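Local coordinates for McyG protein (Microcystis aeruginosa PCC 7806, PDB 4R0M), which probably activates phenylalanine or a related acid as its adenylate and passes it to an attached peptidyl carrier domain in microcystin synthesis, at residues Thr206-Asn220 and Leu233-Val247. Numbering follows the deposited sequence.
Sequences TVVMNHFTQQEVTLN and LGIMAVDLACDQIHV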
loop_
_atom_site.group_PDB
_atom_site.type_symbol
_atom_site.label_atom_id
_atom_site.label_comp_id
_atom_site.label_asym_id
_atom_site.label_seq_id
_atom_site.Cartn_x
_atom_site.Cartn_y
_atom_site.Cartn_z
ATOM N N THR A 206 5.598 3.427 16.848
ATOM C CA THR A 206 5.621 2.024 16.431
ATOM C C THR A 206 6.731 1.241 17.144
ATOM O O THR A 206 6.520 0.102 17.564
ATOM C CB THR A 206 5.757 1.899 14.895
ATOM O OG1 THR A 206 4.698 2.628 14.265
ATOM C CG2 THR A 206 5.687 0.446 14.447
ATOM N N VAL A 207 7.898 1.867 17.289
ATOM C CA VAL A 207 9.054 1.233 17.929
ATOM C C VAL A 207 8.800 0.973 19.417
ATOM O O VAL A 207 8.961 -0.159 19.883
ATOM C CB VAL A 207 10.352 2.051 17.704
ATOM C CG1 VAL A 207 11.465 1.598 18.643
ATOM C CG2 VAL A 207 10.806 1.932 16.255
ATOM N N VAL A 208 8.381 2.010 20.144
ATOM C CA VAL A 208 8.090 1.902 21.577
ATOM C C VAL A 208 7.025 0.838 21.864
ATOM O O VAL A 208 7.210 -0.009 22.745
ATOM C CB VAL A 208 7.673 3.265 22.194
ATOM C CG1 VAL A 208 7.290 3.108 23.660
ATOM C CG2 VAL A 208 8.798 4.282 22.067
HETATM N N MSE A 209 5.928 0.878 21.107
HETATM C CA MSE A 209 4.799 -0.035 21.308
HETATM C C MSE A 209 5.176 -1.466 21.032
HETATM O O MSE A 209 4.779 -2.369 21.773
HETATM C CB MSE A 209 3.632 0.376 20.406
HETATM C CG MSE A 209 2.401 -0.510 20.594
HETATM SE SE MSE A 209 0.919 0.166 19.487
HETATM C CE MSE A 209 -0.258 -1.402 19.662
ATOM N N ASN A 210 5.951 -1.691 19.974
ATOM C CA ASN A 210 6.235 -3.052 19.516
ATOM C C ASN A 210 7.620 -3.586 19.878
ATOM O O ASN A 210 7.972 -4.710 19.506
ATOM C CB ASN A 210 5.956 -3.175 18.016
ATOM C CG ASN A 210 4.495 -2.932 17.679
ATOM O OD1 ASN A 210 3.612 -3.667 18.123
ATOM N ND2 ASN A 210 4.232 -1.895 16.893
ATOM N N HIS A 211 8.388 -2.778 20.611
ATOM C CA HIS A 211 9.697 -3.170 21.155
ATOM C C HIS A 211 10.707 -3.539 20.097
ATOM O O HIS A 211 11.391 -4.562 20.203
ATOM C CB HIS A 211 9.555 -4.300 22.180
ATOM C CG HIS A 211 8.483 -4.060 23.219
ATOM N ND1 HIS A 211 8.604 -3.128 24.184
ATOM C CD2 HIS A 211 7.252 -4.679 23.421
ATOM C CE1 HIS A 211 7.503 -3.142 24.960
ATOM N NE2 HIS A 211 6.676 -4.093 24.492
ATOM N N PHE A 212 10.810 -2.707 19.064
ATOM C CA PHE A 212 11.801 -2.914 18.012
ATOM C C PHE A 212 13.151 -2.345 18.436
ATOM O O PHE A 212 13.214 -1.316 19.111
ATOM C CB PHE A 212 11.358 -2.271 16.690
ATOM C CG PHE A 212 10.082 -2.836 16.114
ATOM C CD1 PHE A 212 9.718 -4.166 16.322
ATOM C CD2 PHE A 212 9.260 -2.040 15.321
ATOM C CE1 PHE A 212 8.547 -4.676 15.777
ATOM C CE2 PHE A 212 8.090 -2.545 14.771
ATOM C CZ PHE A 212 7.735 -3.865 14.996
ATOM N N THR A 213 14.226 -3.020 18.039
ATOM C CA THR A 213 15.591 -2.582 18.343
ATOM C C THR A 213 16.449 -2.629 17.081
ATOM O O THR A 213 15.970 -3.040 16.023
ATOM C CB THR A 213 16.241 -3.443 19.449
ATOM O OG1 THR A 213 16.192 -4.828 19.078
ATOM C CG2 THR A 213 15.522 -3.254 20.782
ATOM N N GLN A 214 17.713 -2.218 17.192
ATOM C CA GLN A 214 18.627 -2.196 16.040
ATOM C C GLN A 214 18.976 -3.589 15.504
ATOM O O GLN A 214 19.587 -3.716 14.444
ATOM C CB GLN A 214 19.902 -1.404 16.360
ATOM C CG GLN A 214 20.729 -1.946 17.516
ATOM C CD GLN A 214 22.149 -1.400 17.533
ATOM O OE1 GLN A 214 22.733 -1.117 16.485
ATOM N NE2 GLN A 214 22.715 -1.262 18.730
ATOM N N GLN A 215 18.577 -4.623 16.240
ATOM C CA GLN A 215 18.819 -6.007 15.838
ATOM C C GLN A 215 17.750 -6.552 14.879
ATOM O O GLN A 215 17.872 -7.679 14.390
ATOM C CB GLN A 215 18.938 -6.919 17.067
ATOM C CG GLN A 215 20.198 -6.715 17.900
ATOM C CD GLN A 215 20.030 -5.680 19.002
ATOM O OE1 GLN A 215 18.982 -5.595 19.642
ATOM N NE2 GLN A 215 21.075 -4.899 19.237
ATOM N N GLU A 216 16.712 -5.758 14.610
ATOM C CA GLU A 216 15.636 -6.177 13.709
ATOM C C GLU A 216 16.135 -6.337 12.280
ATOM O O GLU A 216 17.107 -5.699 11.870
ATOM C CB GLU A 216 14.460 -5.188 13.721
ATOM C CG GLU A 216 13.831 -4.901 15.080
ATOM C CD GLU A 216 13.194 -6.110 15.741
ATOM O OE1 GLU A 216 13.040 -7.159 15.082
ATOM O OE2 GLU A 216 12.844 -6.004 16.938
ATOM N N VAL A 217 15.469 -7.209 11.532
ATOM C CA VAL A 217 15.705 -7.346 10.102
ATOM C C VAL A 217 14.361 -7.208 9.387
ATOM O O VAL A 217 13.490 -8.072 9.507
ATOM C CB VAL A 217 16.375 -8.693 9.751
ATOM C CG1 VAL A 217 16.605 -8.798 8.250
ATOM C CG2 VAL A 217 17.692 -8.861 10.502
ATOM N N THR A 218 14.193 -6.099 8.672
ATOM C CA THR A 218 12.962 -5.839 7.928
ATOM C C THR A 218 13.106 -6.278 6.477
ATOM O O THR A 218 14.187 -6.169 5.895
ATOM C CB THR A 218 12.552 -4.350 7.967
ATOM O OG1 THR A 218 13.533 -3.557 7.290
ATOM C CG2 THR A 218 12.400 -3.855 9.402
ATOM N N LEU A 219 12.014 -6.783 5.907
ATOM C CA LEU A 219 11.962 -7.133 4.489
ATOM C C LEU A 219 10.705 -6.565 3.835
ATOM O O LEU A 219 9.582 -6.843 4.268
ATOM C CB LEU A 219 12.044 -8.653 4.289
ATOM C CG LEU A 219 12.030 -9.209 2.856
ATOM C CD1 LEU A 219 12.852 -10.483 2.753
ATOM C CD2 LEU A 219 10.614 -9.454 2.351
ATOM N N ASN A 220 10.914 -5.766 2.791
ATOM C CA ASN A 220 9.829 -5.216 1.996
ATOM C C ASN A 220 9.853 -5.761 0.574
ATOM O O ASN A 220 10.918 -5.876 -0.039
ATOM C CB ASN A 220 9.911 -3.690 1.952
ATOM C CG ASN A 220 8.893 -3.079 1.007
ATOM O OD1 ASN A 220 7.689 -3.153 1.238
ATOM N ND2 ASN A 220 9.377 -2.477 -0.070
ATOM N N LEU A 233 8.904 0.262 6.404
ATOM C CA LEU A 233 9.989 -0.656 6.058
ATOM C C LEU A 233 11.142 0.050 5.346
ATOM O O LEU A 233 11.925 -0.575 4.628
ATOM C CB LEU A 233 9.460 -1.838 5.237
ATOM C CG LEU A 233 8.404 -2.709 5.927
ATOM C CD1 LEU A 233 7.805 -3.712 4.954
ATOM C CD2 LEU A 233 8.963 -3.419 7.155
ATOM N N GLY A 234 11.237 1.358 5.564
ATOM C CA GLY A 234 12.323 2.167 5.030
ATOM C C GLY A 234 12.903 3.048 6.115
ATOM O O GLY A 234 13.903 2.699 6.745
ATOM N N ILE A 235 12.250 4.185 6.343
ATOM C CA ILE A 235 12.702 5.185 7.311
ATOM C C ILE A 235 12.752 4.653 8.749
ATOM O O ILE A 235 13.646 5.024 9.514
ATOM C CB ILE A 235 11.844 6.468 7.222
ATOM C CG1 ILE A 235 12.075 7.164 5.874
ATOM C CG2 ILE A 235 12.147 7.420 8.375
ATOM C CD1 ILE A 235 10.945 8.075 5.439
HETATM N N MSE A 236 11.809 3.782 9.109
HETATM C CA MSE A 236 11.818 3.134 10.426
HETATM C C MSE A 236 13.105 2.381 10.636
HETATM O O MSE A 236 13.733 2.503 11.691
HETATM C CB MSE A 236 10.620 2.205 10.640
HETATM C CG MSE A 236 10.567 1.782 12.110
HETATM SE SE MSE A 236 9.035 0.617 12.516
HETATM C CE MSE A 236 9.770 -1.043 11.755
ATOM N N ALA A 237 13.511 1.608 9.630
ATOM C CA ALA A 237 14.727 0.809 9.711
ATOM C C ALA A 237 15.966 1.685 9.886
ATOM O O ALA A 237 16.892 1.319 10.610
ATOM C CB ALA A 237 14.863 -0.078 8.486
ATOM N N VAL A 238 15.964 2.840 9.223
ATOM C CA VAL A 238 17.036 3.825 9.364
ATOM C C VAL A 238 17.031 4.405 10.784
ATOM O O VAL A 238 18.083 4.514 11.415
ATOM C CB VAL A 238 16.923 4.948 8.310
ATOM C CG1 VAL A 238 18.074 5.936 8.440
ATOM C CG2 VAL A 238 16.901 4.362 6.906
ATOM N N ASP A 239 15.841 4.747 11.277
ATOM C CA ASP A 239 15.653 5.257 12.635
ATOM C C ASP A 239 16.168 4.273 13.684
ATOM O O ASP A 239 16.784 4.672 14.670
ATOM C CB ASP A 239 14.173 5.572 12.881
ATOM C CG ASP A 239 13.949 6.467 14.094
ATOM O OD1 ASP A 239 14.874 7.215 14.480
ATOM O OD2 ASP A 239 12.834 6.431 14.655
ATOM N N LEU A 240 15.914 2.988 13.453
ATOM C CA LEU A 240 16.408 1.920 14.315
ATOM C C LEU A 240 17.876 1.596 14.051
ATOM O O LEU A 240 18.539 0.995 14.896
ATOM C CB LEU A 240 15.572 0.652 14.117
ATOM C CG LEU A 240 14.164 0.591 14.709
ATOM C CD1 LEU A 240 13.374 -0.527 14.044
ATOM C CD2 LEU A 240 14.207 0.402 16.221
ATOM N N ALA A 241 18.370 2.002 12.879
ATOM C CA ALA A 241 19.700 1.622 12.383
ATOM C C ALA A 241 19.830 0.103 12.202
ATOM O O ALA A 241 20.915 -0.466 12.356
ATOM C CB ALA A 241 20.805 2.171 13.283
ATOM N N CYS A 242 18.715 -0.545 11.869
ATOM C CA CYS A 242 18.691 -1.992 11.673
ATOM C C CYS A 242 18.840 -2.346 10.196
ATOM O O CYS A 242 18.767 -1.471 9.333
ATOM C CB CYS A 242 17.401 -2.588 12.244
ATOM S SG CYS A 242 15.911 -2.300 11.261
ATOM N N ASP A 243 19.055 -3.628 9.912
ATOM C CA ASP A 243 19.125 -4.109 8.535
ATOM C C ASP A 243 17.761 -4.053 7.852
ATOM O O ASP A 243 16.745 -4.441 8.440
ATOM C CB ASP A 243 19.677 -5.536 8.488
ATOM C CG ASP A 243 21.195 -5.581 8.506
ATOM O OD1 ASP A 243 21.837 -4.677 7.929
ATOM O OD2 ASP A 243 21.748 -6.537 9.089
ATOM N N GLN A 244 17.746 -3.551 6.619
ATOM C CA GLN A 244 16.529 -3.538 5.804
ATOM C C GLN A 244 16.756 -4.150 4.422
ATOM O O GLN A 244 17.791 -3.930 3.788
ATOM C CB GLN A 244 15.913 -2.131 5.703
ATOM C CG GLN A 244 16.745 -1.089 4.972
ATOM C CD GLN A 244 16.023 0.241 4.851
ATOM O OE1 GLN A 244 15.211 0.446 3.944
ATOM N NE2 GLN A 244 16.326 1.161 5.762
ATOM N N ILE A 245 15.773 -4.924 3.975
ATOM C CA ILE A 245 15.846 -5.631 2.702
ATOM C C ILE A 245 14.697 -5.190 1.800
ATOM O O ILE A 245 13.561 -5.038 2.258
ATOM C CB ILE A 245 15.811 -7.162 2.905
ATOM C CG1 ILE A 245 16.830 -7.582 3.972
ATOM C CG2 ILE A 245 16.086 -7.889 1.594
ATOM C CD1 ILE A 245 16.535 -8.912 4.627
ATOM N N HIS A 246 15.007 -4.974 0.523
ATOM C CA HIS A 246 14.005 -4.590 -0.463
ATOM C C HIS A 246 14.040 -5.481 -1.672
ATOM O O HIS A 246 15.070 -5.608 -2.344
ATOM C CB HIS A 246 14.153 -3.124 -0.841
ATOM C CG HIS A 246 13.808 -2.179 0.282
ATOM N ND1 HIS A 246 12.541 -1.814 0.555
ATOM C CD2 HIS A 246 14.613 -1.548 1.228
ATOM C CE1 HIS A 246 12.533 -0.982 1.610
ATOM N NE2 HIS A 246 13.802 -0.821 2.023
ATOM N N VAL A 247 12.899 -6.112 -1.941
ATOM C CA VAL A 247 12.744 -7.068 -3.035
ATOM C C VAL A 247 11.729 -6.501 -4.028
ATOM O O VAL A 247 10.715 -5.941 -3.607
ATOM C CB VAL A 247 12.230 -8.431 -2.510
ATOM C CG1 VAL A 247 12.434 -9.532 -3.544
ATOM C CG2 VAL A 247 12.916 -8.807 -1.202
#
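Two first torsions, Asn220 CG swung to the far side of CB from the backbone N (chi1 174°) and His246 CG anti to the carbonyl carbon, bring amide and imidazole together on one face of the sheet. Asn220 ND2 gives a hydrogen bond to His246 ND1 at 3.3 Å, lying only 8° out of the ring plane. His246 NE2 in turn reaches a lone pair of Gln244 OE1 (2.7 Å), so both ring nitrogens are engaged, while Asn220 ND2 also bonds to the backbone O of Met222. Losing the ring to an alanine here is likely to leave Gln244 OE1 without the NE2 donor and Asn220 ND2 without the ND1 acceptor.

The backbones beneath pair in parallel: Thr218 N donates to Asp243 O, Ile245 N to Thr218 O, and Asn220 N to Ile245 O at 2.8 Å, nearly straight at 174°. Helix 227-240 links these strands as a beta-alpha-beta unit of the AMP-binding (ANL-family) adenylation domain and runs back across the face bearing Thr218 and Asn220. There Leu233, its side chain about 7 Å from the bound phenylalanyl-adenylate, spreads its methyls, CD2 against Thr218 CB (3.8 Å) and CD1 against Asn220 CB. Farther along, Met236, a selenomethionine, crosses Phe212 at about a right angle; SE lies 5.0 Å from the ring centroid, an oblique Met-aromatic contact, and CE packs on CD2. Leu240 and Val207 run past each other in opposite directions, CD2 3.7 Å from CG2, joining the end of helix 196-210 to the unit. A Schellman motif at Ala241 (positive phi; Cys242 N to Ala237 O, Ala241 N to Val238 O) leads into strand 243-246. Backbone bonds thus fix the strand register, apolar side chains seat the helix, and two side-chain amides hold the buried imidazole, NE2 donating and ND1 accepting.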